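Local coordinates for uncharacterized protein (Streptococcus mutans, PDB 3L7Y), which is uncharacterised but binds magnesium and probably acts as a phosphatase of the haloacid dehalogenase-like hydrolase family, at residues I72-N80 with K229-W240; K205-T213 with I220-H228. All blocks are in the same frame, centred on the assembly; numbering follows the deposited sequence.

From the N terminus strand 39-42, which leads to the magnesium site, is followed by its neighbour, strand 73-77, in the larger, mostly parallel sheet. After three more strands of this sheet the chain crosses to the second sheet, where hairpin 210-214/219-224 forms one edge, and only with helix 229-239 does it come back to pack on strand 73-77. Interaction 1 therefore closes a long loop, and interaction 2, a short hairpin closure, is nested inside it. Strand 219-224 passes directly through the turn at 224-227 into helix 229-239, so the two contacts adjoin: S79 CB approaches D221 OD2, and W231 CB approaches G226 O, joining cap to core.

Interaction 1 (I72-N80 with K229-W240); sequences IRFVVASSN and KGWALQQLLKRW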
loop_
_atom_site.group_PDB
_atom_site.type_symbol
_atom_site.label_atom_id
_atom_site.label_comp_id
_atom_site.label_asym_id
_atom_site.label_seq_id
_atom_site.Cartn_x
_atom_site.Cartn_y
_atom_site.Cartn_z
ATOM N N ILE A 72 0.907 3.565 -22.224
ATOM C CA ILE A 72 0.019 3.415 -21.106
ATOM C C ILE A 72 0.855 3.225 -19.833
ATOM O O ILE A 72 1.655 2.357 -19.781
ATOM C CB ILE A 72 -0.944 2.268 -21.308
ATOM C CG1 ILE A 72 -1.920 2.589 -22.417
ATOM C CG2 ILE A 72 -1.675 1.968 -20.045
ATOM C CD1 ILE A 72 -2.654 1.441 -22.845
ATOM N N ARG A 73 0.647 4.070 -18.843
ATOM C CA ARG A 73 1.483 4.019 -17.646
ATOM C C ARG A 73 1.056 2.923 -16.670
ATOM O O ARG A 73 -0.132 2.671 -16.496
ATOM C CB ARG A 73 1.467 5.374 -16.937
ATOM C CG ARG A 73 2.699 6.227 -17.181
ATOM C CD ARG A 73 2.512 7.228 -18.300
ATOM N NE ARG A 73 3.280 8.449 -18.046
ATOM C CZ ARG A 73 3.317 9.494 -18.868
ATOM N NH1 ARG A 73 2.636 9.472 -20.006
ATOM N NH2 ARG A 73 4.037 10.563 -18.550
ATOM N N PHE A 74 2.028 2.260 -16.048
ATOM C CA PHE A 74 1.713 1.198 -15.099
ATOM C C PHE A 74 2.223 1.543 -13.709
ATOM O O PHE A 74 3.410 1.820 -13.520
ATOM C CB PHE A 74 2.257 -0.166 -15.555
ATOM C CG PHE A 74 1.774 -1.321 -14.710
ATOM C CD1 PHE A 74 0.588 -1.978 -15.012
ATOM C CD2 PHE A 74 2.499 -1.733 -13.593
ATOM C CE1 PHE A 74 0.143 -3.032 -14.219
ATOM C CE2 PHE A 74 2.060 -2.790 -12.798
ATOM C CZ PHE A 74 0.878 -3.435 -13.108
ATOM N N VAL A 75 1.308 1.525 -12.747
ATOM C CA VAL A 75 1.590 1.975 -11.387
ATOM C C VAL A 75 1.348 0.861 -10.373
ATOM O O VAL A 75 0.265 0.286 -10.309
ATOM C CB VAL A 75 0.707 3.196 -11.025
ATOM C CG1 VAL A 75 0.945 3.642 -9.592
ATOM C CG2 VAL A 75 0.937 4.348 -12.013
ATOM N N VAL A 76 2.372 0.549 -9.589
ATOM C CA VAL A 76 2.238 -0.364 -8.473
ATOM C C VAL A 76 1.871 0.458 -7.225
ATOM O O VAL A 76 2.619 1.345 -6.838
ATOM C CB VAL A 76 3.566 -1.124 -8.265
ATOM C CG1 VAL A 76 3.522 -1.988 -7.026
ATOM C CG2 VAL A 76 3.890 -1.957 -9.500
ATOM N N ALA A 77 0.707 0.193 -6.626
ATOM C CA ALA A 77 0.212 1.002 -5.504
ATOM C C ALA A 77 -0.047 0.149 -4.264
ATOM O O ALA A 77 -1.037 -0.577 -4.199
ATOM C CB ALA A 77 -1.055 1.767 -5.906
ATOM N N SER A 78 0.839 0.246 -3.273
ATOM C CA SER A 78 0.818 -0.699 -2.163
ATOM C C SER A 78 1.142 -0.027 -0.820
ATOM O O SER A 78 1.787 1.020 -0.772
ATOM C CB SER A 78 1.804 -1.845 -2.457
ATOM O OG SER A 78 1.928 -2.753 -1.368
ATOM N N SER A 79 0.706 -0.636 0.274
ATOM C CA SER A 79 1.142 -0.179 1.581
ATOM C C SER A 79 2.620 -0.510 1.839
ATOM O O SER A 79 3.272 0.159 2.639
ATOM C CB SER A 79 0.280 -0.787 2.678
ATOM O OG SER A 79 0.571 -2.157 2.840
ATOM N N ASN A 80 3.151 -1.529 1.160
ATOM C CA ASN A 80 4.537 -1.962 1.408
ATOM C C ASN A 80 5.556 -0.905 1.010
ATOM O O ASN A 80 5.252 -0.008 0.207
ATOM C CB ASN A 80 4.850 -3.271 0.663
ATOM C CG ASN A 80 3.862 -4.379 0.991
ATOM O OD1 ASN A 80 3.254 -4.393 2.062
ATOM N ND2 ASN A 80 3.692 -5.302 0.067
ATOM N N LYS A 229 -3.788 6.009 -1.230
ATOM C CA LYS A 229 -3.469 5.651 -2.607
ATOM C C LYS A 229 -4.268 6.495 -3.614
ATOM O O LYS A 229 -3.808 6.730 -4.739
ATOM C CB LYS A 229 -3.716 4.164 -2.849
ATOM C CG LYS A 229 -2.890 3.213 -2.008
ATOM C CD LYS A 229 -3.212 1.760 -2.394
ATOM C CE LYS A 229 -2.675 0.753 -1.370
ATOM N NZ LYS A 229 -2.918 -0.644 -1.805
ATOM N N GLY A 230 -5.464 6.933 -3.212
ATOM C CA GLY A 230 -6.259 7.842 -4.019
ATOM C C GLY A 230 -5.520 9.155 -4.215
ATOM O O GLY A 230 -5.432 9.670 -5.326
ATOM N N TRP A 231 -5.016 9.732 -3.129
ATOM C CA TRP A 231 -4.174 10.924 -3.179
ATOM C C TRP A 231 -2.936 10.707 -4.072
ATOM O O TRP A 231 -2.601 11.523 -4.848
ATOM C CB TRP A 231 -3.768 11.390 -1.781
ATOM C CG TRP A 231 -2.863 12.551 -1.775
ATOM C CD1 TRP A 231 -3.200 13.857 -1.721
ATOM C CD2 TRP A 231 -1.458 12.521 -1.863
ATOM N NE1 TRP A 231 -2.105 14.633 -1.754
ATOM C CE2 TRP A 231 -1.013 13.834 -1.848
ATOM C CE3 TRP A 231 -0.525 11.512 -1.941
ATOM C CZ2 TRP A 231 0.328 14.152 -1.927
ATOM C CZ3 TRP A 231 0.769 11.833 -2.001
ATOM C CH2 TRP A 231 1.189 13.134 -1.978
ATOM N N ALA A 232 -2.312 9.574 -3.941
ATOM C CA ALA A 232 -1.134 9.270 -4.718
ATOM C C ALA A 232 -1.467 9.297 -6.215
ATOM O O ALA A 232 -0.864 10.007 -6.940
ATOM C CB ALA A 232 -0.561 8.012 -4.329
ATOM N N LEU A 233 -2.475 8.563 -6.630
ATOM C CA LEU A 233 -2.916 8.562 -8.013
ATOM C C LEU A 233 -3.350 9.938 -8.506
ATOM O O LEU A 233 -3.067 10.319 -9.558
ATOM C CB LEU A 233 -3.984 7.523 -8.229
ATOM C CG LEU A 233 -3.448 6.181 -8.695
ATOM C CD1 LEU A 233 -2.571 6.290 -9.939
ATOM C CD2 LEU A 233 -2.708 5.445 -7.705
ATOM N N GLN A 234 -4.010 10.693 -7.683
ATOM C CA GLN A 234 -4.349 12.065 -8.059
ATOM C C GLN A 234 -3.080 12.841 -8.408
ATOM O O GLN A 234 -2.999 13.510 -9.438
ATOM C CB GLN A 234 -5.122 12.765 -6.932
ATOM C CG GLN A 234 -6.506 12.192 -6.705
ATOM C CD GLN A 234 -7.291 12.936 -5.641
ATOM O OE1 GLN A 234 -8.508 13.085 -5.749
ATOM N NE2 GLN A 234 -6.598 13.411 -4.611
ATOM N N GLN A 235 -2.068 12.733 -7.555
ATOM C CA GLN A 235 -0.815 13.414 -7.816
ATOM C C GLN A 235 -0.213 13.003 -9.161
ATOM O O GLN A 235 0.344 13.824 -9.891
ATOM C CB GLN A 235 0.167 13.119 -6.691
ATOM C CG GLN A 235 -0.275 13.693 -5.356
ATOM C CD GLN A 235 -0.377 15.198 -5.402
ATOM O OE1 GLN A 235 -1.393 15.780 -5.007
ATOM N NE2 GLN A 235 0.665 15.840 -5.913
ATOM N N LEU A 236 -0.330 11.728 -9.498
ATOM C CA LEU A 236 0.280 11.232 -10.727
ATOM C C LEU A 236 -0.533 11.651 -11.953
ATOM O O LEU A 236 0.026 12.108 -12.955
ATOM C CB LEU A 236 0.461 9.717 -10.658
ATOM C CG LEU A 236 1.512 9.236 -9.650
ATOM C CD1 LEU A 236 1.337 7.758 -9.380
ATOM C CD2 LEU A 236 2.923 9.520 -10.176
ATOM N N LEU A 237 -1.852 11.507 -11.858
ATOM C CA LEU A 237 -2.753 12.007 -12.886
ATOM C C LEU A 237 -2.504 13.497 -13.143
ATOM O O LEU A 237 -2.370 13.926 -14.290
ATOM C CB LEU A 237 -4.214 11.777 -12.474
ATOM C CG LEU A 237 -4.695 10.319 -12.396
ATOM C CD1 LEU A 237 -6.118 10.215 -11.855
ATOM C CD2 LEU A 237 -4.591 9.630 -13.754
ATOM N N LYS A 238 -2.446 14.282 -12.070
ATOM C CA LYS A 238 -2.237 15.729 -12.186
ATOM C C LYS A 238 -0.905 16.033 -12.854
ATOM O O LYS A 238 -0.777 16.971 -13.633
ATOM C CB LYS A 238 -2.306 16.394 -10.803
ATOM C CG LYS A 238 -1.949 17.879 -10.797
ATOM C CD LYS A 238 -2.027 18.458 -9.383
ATOM C CE LYS A 238 -1.582 19.919 -9.332
ATOM N NZ LYS A 238 -2.466 20.828 -10.120
ATOM N N ARG A 239 0.090 15.211 -12.563
ATOM C CA ARG A 239 1.419 15.414 -13.113
ATOM C C ARG A 239 1.511 14.980 -14.580
ATOM O O ARG A 239 2.224 15.592 -15.369
ATOM C CB ARG A 239 2.443 14.680 -12.249
ATOM C CG ARG A 239 3.799 14.490 -12.886
ATOM C CD ARG A 239 4.673 13.608 -12.005
ATOM N NE ARG A 239 4.608 14.007 -10.601
ATOM C CZ ARG A 239 5.513 14.776 -10.003
ATOM N NH1 ARG A 239 6.558 15.228 -10.686
ATOM N NH2 ARG A 239 5.375 15.090 -8.722
ATOM N N TRP A 240 0.784 13.929 -14.945
ATOM C CA TRP A 240 0.791 13.463 -16.331
ATOM C C TRP A 240 -0.323 14.113 -17.149
ATOM O O TRP A 240 -0.552 13.759 -18.301
ATOM C CB TRP A 240 0.667 11.939 -16.404
ATOM C CG TRP A 240 1.786 11.223 -15.734
ATOM C CD1 TRP A 240 3.101 11.597 -15.708
ATOM C CD2 TRP A 240 1.705 9.988 -15.011
ATOM N NE1 TRP A 240 3.837 10.675 -15.005
ATOM C CE2 TRP A 240 3.007 9.676 -14.573
ATOM C CE3 TRP A 240 0.659 9.111 -14.702
ATOM C CZ2 TRP A 240 3.291 8.533 -13.832
ATOM C CZ3 TRP A 240 0.941 7.982 -13.965
ATOM C CH2 TRP A 240 2.251 7.702 -13.533
HETATM O O HOH W 1 -1.520 -2.759 -0.029
#
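R73 lies across the indole of W240 at one end of a strand-on-helix packing in the Rossmann-like core of the haloacid dehalogenase fold. Helix 229-239 runs nearly antiparallel to strand 73-77, its axis 10.3 Å away. The arginine chain, bent at chi2 and chi3, follows one indole face: CG sits 4.0 Å from the centroid of the six-membered ring in a CH-pi contact, while CZ lies 3.9 Å from the centroid of the five-membered ring, a cation-pi pair. The guanidinium is tilted by 43° to the indole, and its NH2 makes the close approach to CD1. On the opposite face of the indole, toward its rim, lies the backbone O of L236.

V75 is the next residue to point at the helix. Its two methyls divide the work: CG2 meets the indole edge in the ring plane, 3.9 Å from CH2 of W240, and CG1, anti to the backbone N (chi1 178°), meets L236 CD1 tip to tip at 4.1 Å. L233 fills in beside them, turning CD1 to V75 and CD2 to the CB of A77. V99 of the adjoining strand also packs on V75.

At the other end the contact becomes polar and reaches the magnesium site. K229 extends beyond CG past the A77 methyl, bringing its ammonium to salt bridges with D43, a magnesium ligand, and D256. Two carboxylates thus fix the position of the ammonium, and the K229 side chain comes within about 6 Å of the magnesium ion. NZ also donates to A77 O at 3.0 Å, from above the carbonyl plane, and a water accepts from both NZ and the S79 backbone N. Just beyond, S78 OG closes an ST turn by accepting from N80 N at 3.1 Å.

Interaction 2 (K205-T213 with I220-H228); sequences KTSQRLVGT and IDIITKGLH
V211 and I223 face each other as an antiparallel hydrogen-bonded pair, their side chains side by side with the two CG1 atoms 3.9 Å apart. The I223 branch has chi1 46°, which puts CG1 between its backbone N and carbonyl carbon and close over V211 O. The paired bonds differ: V211 N points almost straight at I223 O, whereas I223 N meets V211 O at a more bent 149°. T213 and D221 form the next hydrogen-bonded pair on the same face, with T213 CG2 resting 3.9 Å from D221 CB. Between these pairs G212 lies opposite I222, while the CG2 of I220 packs 3.8 Å from the glycine CA.

At the other end K225 N donates to R209 O at 2.7 Å, and the lysine's aliphatic chain runs over V211 CB and on to S207 O. One water links Q208 O to K225 O; another joins R209 O to T224 OG1. Farther out, N102 and T186 hold the D221 carboxylate, D122 pairs with the R209 guanidinium, and helix 194-202 packs against I220 and I222. A type II turn from T224 to L227, with G226 at positive phi, then leads to H228 at the N-cap of the next helix. This is an antiparallel beta hairpin at the edge of the alpha/beta cap domain found in Cof-type haloacid dehalogenase hydrolases.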
loop_
_atom_site.group_PDB
_atom_site.type_symbol
_atom_site.label_atom_id
_atom_site.label_comp_id
_atom_site.label_asym_id
_atom_site.label_seq_id
_atom_site.Cartn_x
_atom_site.Cartn_y
_atom_site.Cartn_z
ATOM N N LYS A 205 -5.005 13.308 19.902
ATOM C CA LYS A 205 -4.497 14.648 19.622
ATOM C C LYS A 205 -3.673 14.747 18.327
ATOM O O LYS A 205 -3.501 15.834 17.784
ATOM C CB LYS A 205 -3.704 15.198 20.822
ATOM C CG LYS A 205 -2.434 14.410 21.185
ATOM C CD LYS A 205 -1.767 14.962 22.474
ATOM C CE LYS A 205 -0.463 14.239 22.772
ATOM N NZ LYS A 205 0.213 14.739 24.015
ATOM N N THR A 206 -3.151 13.629 17.831
ATOM C CA THR A 206 -2.396 13.667 16.570
ATOM C C THR A 206 -3.315 13.629 15.347
ATOM O O THR A 206 -2.863 13.469 14.217
ATOM C CB THR A 206 -1.372 12.508 16.481
ATOM O OG1 THR A 206 -2.019 11.278 16.805
ATOM C CG2 THR A 206 -0.211 12.730 17.482
ATOM N N SER A 207 -4.608 13.788 15.589
ATOM C CA SER A 207 -5.637 13.563 14.574
ATOM C C SER A 207 -5.420 14.223 13.215
ATOM O O SER A 207 -5.733 13.633 12.187
ATOM C CB SER A 207 -7.003 13.970 15.112
ATOM O OG SER A 207 -8.013 13.597 14.196
ATOM N N GLN A 208 -4.909 15.447 13.192
ATOM C CA GLN A 208 -4.808 16.145 11.924
ATOM C C GLN A 208 -3.632 15.641 11.089
ATOM O O GLN A 208 -3.545 15.917 9.891
ATOM C CB GLN A 208 -4.686 17.645 12.141
ATOM C CG GLN A 208 -3.268 18.136 12.153
ATOM C CD GLN A 208 -3.205 19.624 11.938
ATOM O OE1 GLN A 208 -2.137 20.191 11.691
ATOM N NE2 GLN A 208 -4.362 20.274 12.021
ATOM N N ARG A 209 -2.739 14.900 11.733
ATOM C CA ARG A 209 -1.502 14.442 11.113
ATOM C C ARG A 209 -1.507 12.940 10.828
ATOM O O ARG A 209 -0.971 12.508 9.817
ATOM C CB ARG A 209 -0.312 14.759 12.020
ATOM C CG ARG A 209 -0.214 16.213 12.447
ATOM C CD ARG A 209 0.610 17.016 11.462
ATOM N NE ARG A 209 0.690 18.417 11.861
ATOM C CZ ARG A 209 1.481 18.871 12.829
ATOM N NH1 ARG A 209 2.261 18.031 13.498
ATOM N NH2 ARG A 209 1.494 20.163 13.130
ATOM N N LEU A 210 -2.076 12.145 11.735
ATOM C CA LEU A 210 -1.977 10.686 11.640
ATOM C C LEU A 210 -3.326 9.994 11.622
ATOM O O LEU A 210 -4.214 10.319 12.408
ATOM C CB LEU A 210 -1.138 10.117 12.796
ATOM C CG LEU A 210 0.289 10.657 12.996
ATOM C CD1 LEU A 210 0.916 10.048 14.252
ATOM C CD2 LEU A 210 1.155 10.404 11.756
ATOM N N VAL A 211 -3.466 9.015 10.736
ATOM C CA VAL A 211 -4.704 8.279 10.631
ATOM C C VAL A 211 -4.431 6.825 10.266
ATOM O O VAL A 211 -3.480 6.522 9.544
ATOM C CB VAL A 211 -5.657 8.947 9.590
ATOM C CG1 VAL A 211 -5.258 8.552 8.170
ATOM C CG2 VAL A 211 -7.118 8.589 9.873
ATOM N N GLY A 212 -5.254 5.924 10.787
ATOM C CA GLY A 212 -5.123 4.510 10.485
ATOM C C GLY A 212 -5.922 4.130 9.250
ATOM O O GLY A 212 -6.972 4.721 8.951
ATOM N N THR A 213 -5.421 3.145 8.518
ATOM C CA THR A 213 -6.153 2.620 7.382
ATOM C C THR A 213 -5.925 1.120 7.402
ATOM O O THR A 213 -4.797 0.677 7.566
ATOM C CB THR A 213 -5.647 3.241 6.061
ATOM O OG1 THR A 213 -6.443 2.776 4.955
ATOM C CG2 THR A 213 -4.164 2.889 5.828
ATOM N N ILE A 220 -3.117 -2.519 10.716
ATOM C CA ILE A 220 -3.481 -1.119 10.538
ATOM C C ILE A 220 -2.218 -0.334 10.212
ATOM O O ILE A 220 -1.245 -0.370 10.972
ATOM C CB ILE A 220 -4.052 -0.514 11.826
ATOM C CG1 ILE A 220 -5.389 -1.146 12.206
ATOM C CG2 ILE A 220 -4.190 0.996 11.685
ATOM C CD1 ILE A 220 -5.752 -0.910 13.676
ATOM N N ASP A 221 -2.228 0.374 9.093
ATOM C CA ASP A 221 -1.142 1.286 8.783
ATOM C C ASP A 221 -1.549 2.634 9.329
ATOM O O ASP A 221 -2.675 3.082 9.108
ATOM C CB ASP A 221 -0.920 1.382 7.272
ATOM C CG ASP A 221 -0.178 0.194 6.725
ATOM O OD1 ASP A 221 0.325 -0.611 7.545
ATOM O OD2 ASP A 221 -0.094 0.058 5.485
ATOM N N ILE A 222 -0.646 3.257 10.068
ATOM C CA ILE A 222 -0.851 4.610 10.543
ATOM C C ILE A 222 -0.095 5.521 9.602
ATOM O O ILE A 222 1.125 5.616 9.654
ATOM C CB ILE A 222 -0.363 4.791 12.000
ATOM C CG1 ILE A 222 -1.141 3.850 12.932
ATOM C CG2 ILE A 222 -0.506 6.249 12.425
ATOM C CD1 ILE A 222 -0.738 3.925 14.388
ATOM N N ILE A 223 -0.828 6.165 8.710
ATOM C CA ILE A 223 -0.215 6.997 7.702
ATOM C C ILE A 223 -0.435 8.462 8.013
ATOM O O ILE A 223 -1.278 8.803 8.836
ATOM C CB ILE A 223 -0.833 6.719 6.309
ATOM C CG1 ILE A 223 -2.363 6.678 6.410
ATOM C CG2 ILE A 223 -0.283 5.414 5.742
ATOM C CD1 ILE A 223 -3.106 6.978 5.080
ATOM N N THR A 224 0.330 9.310 7.334
ATOM C CA THR A 224 0.090 10.742 7.329
ATOM C C THR A 224 -1.302 10.974 6.753
ATOM O O THR A 224 -1.604 10.570 5.614
ATOM C CB THR A 224 1.141 11.462 6.472
ATOM O OG1 THR A 224 2.425 11.365 7.113
ATOM C CG2 THR A 224 0.769 12.938 6.256
ATOM N N LYS A 225 -2.155 11.617 7.539
ATOM C CA LYS A 225 -3.546 11.816 7.140
ATOM C C LYS A 225 -3.657 12.407 5.738
ATOM O O LYS A 225 -3.019 13.412 5.416
ATOM C CB LYS A 225 -4.286 12.702 8.146
ATOM C CG LYS A 225 -5.820 12.577 8.091
ATOM C CD LYS A 225 -6.489 13.836 8.636
ATOM C CE LYS A 225 -7.859 13.559 9.238
ATOM N NZ LYS A 225 -8.794 12.856 8.334
ATOM N N GLY A 226 -4.480 11.781 4.905
ATOM C CA GLY A 226 -4.691 12.268 3.556
ATOM C C GLY A 226 -3.760 11.678 2.514
ATOM O O GLY A 226 -4.023 11.786 1.315
ATOM N N LEU A 227 -2.667 11.059 2.948
ATOM C CA LEU A 227 -1.712 10.498 1.988
ATOM C C LEU A 227 -2.027 9.033 1.665
ATOM O O LEU A 227 -1.230 8.127 1.946
ATOM C CB LEU A 227 -0.265 10.656 2.479
ATOM C CG LEU A 227 0.457 11.917 1.984
ATOM C CD1 LEU A 227 -0.487 13.117 1.882
ATOM C CD2 LEU A 227 1.687 12.220 2.846
ATOM N N HIS A 228 -3.199 8.815 1.068
ATOM C CA HIS A 228 -3.653 7.476 0.729
ATOM C C HIS A 228 -3.479 7.216 -0.775
ATOM O O HIS A 228 -3.053 8.094 -1.513
ATOM C CB HIS A 228 -5.101 7.286 1.178
ATOM C CG HIS A 228 -5.997 8.433 0.828
ATOM N ND1 HIS A 228 -6.279 8.783 -0.473
ATOM C CD2 HIS A 228 -6.674 9.314 1.610
ATOM C CE1 HIS A 228 -7.093 9.826 -0.481
ATOM N NE2 HIS A 228 -7.344 10.167 0.770
HETATM O O HOH W 2 -1.718 15.165 7.617
HETATM O O HOH W 3 1.857 12.993 9.285
#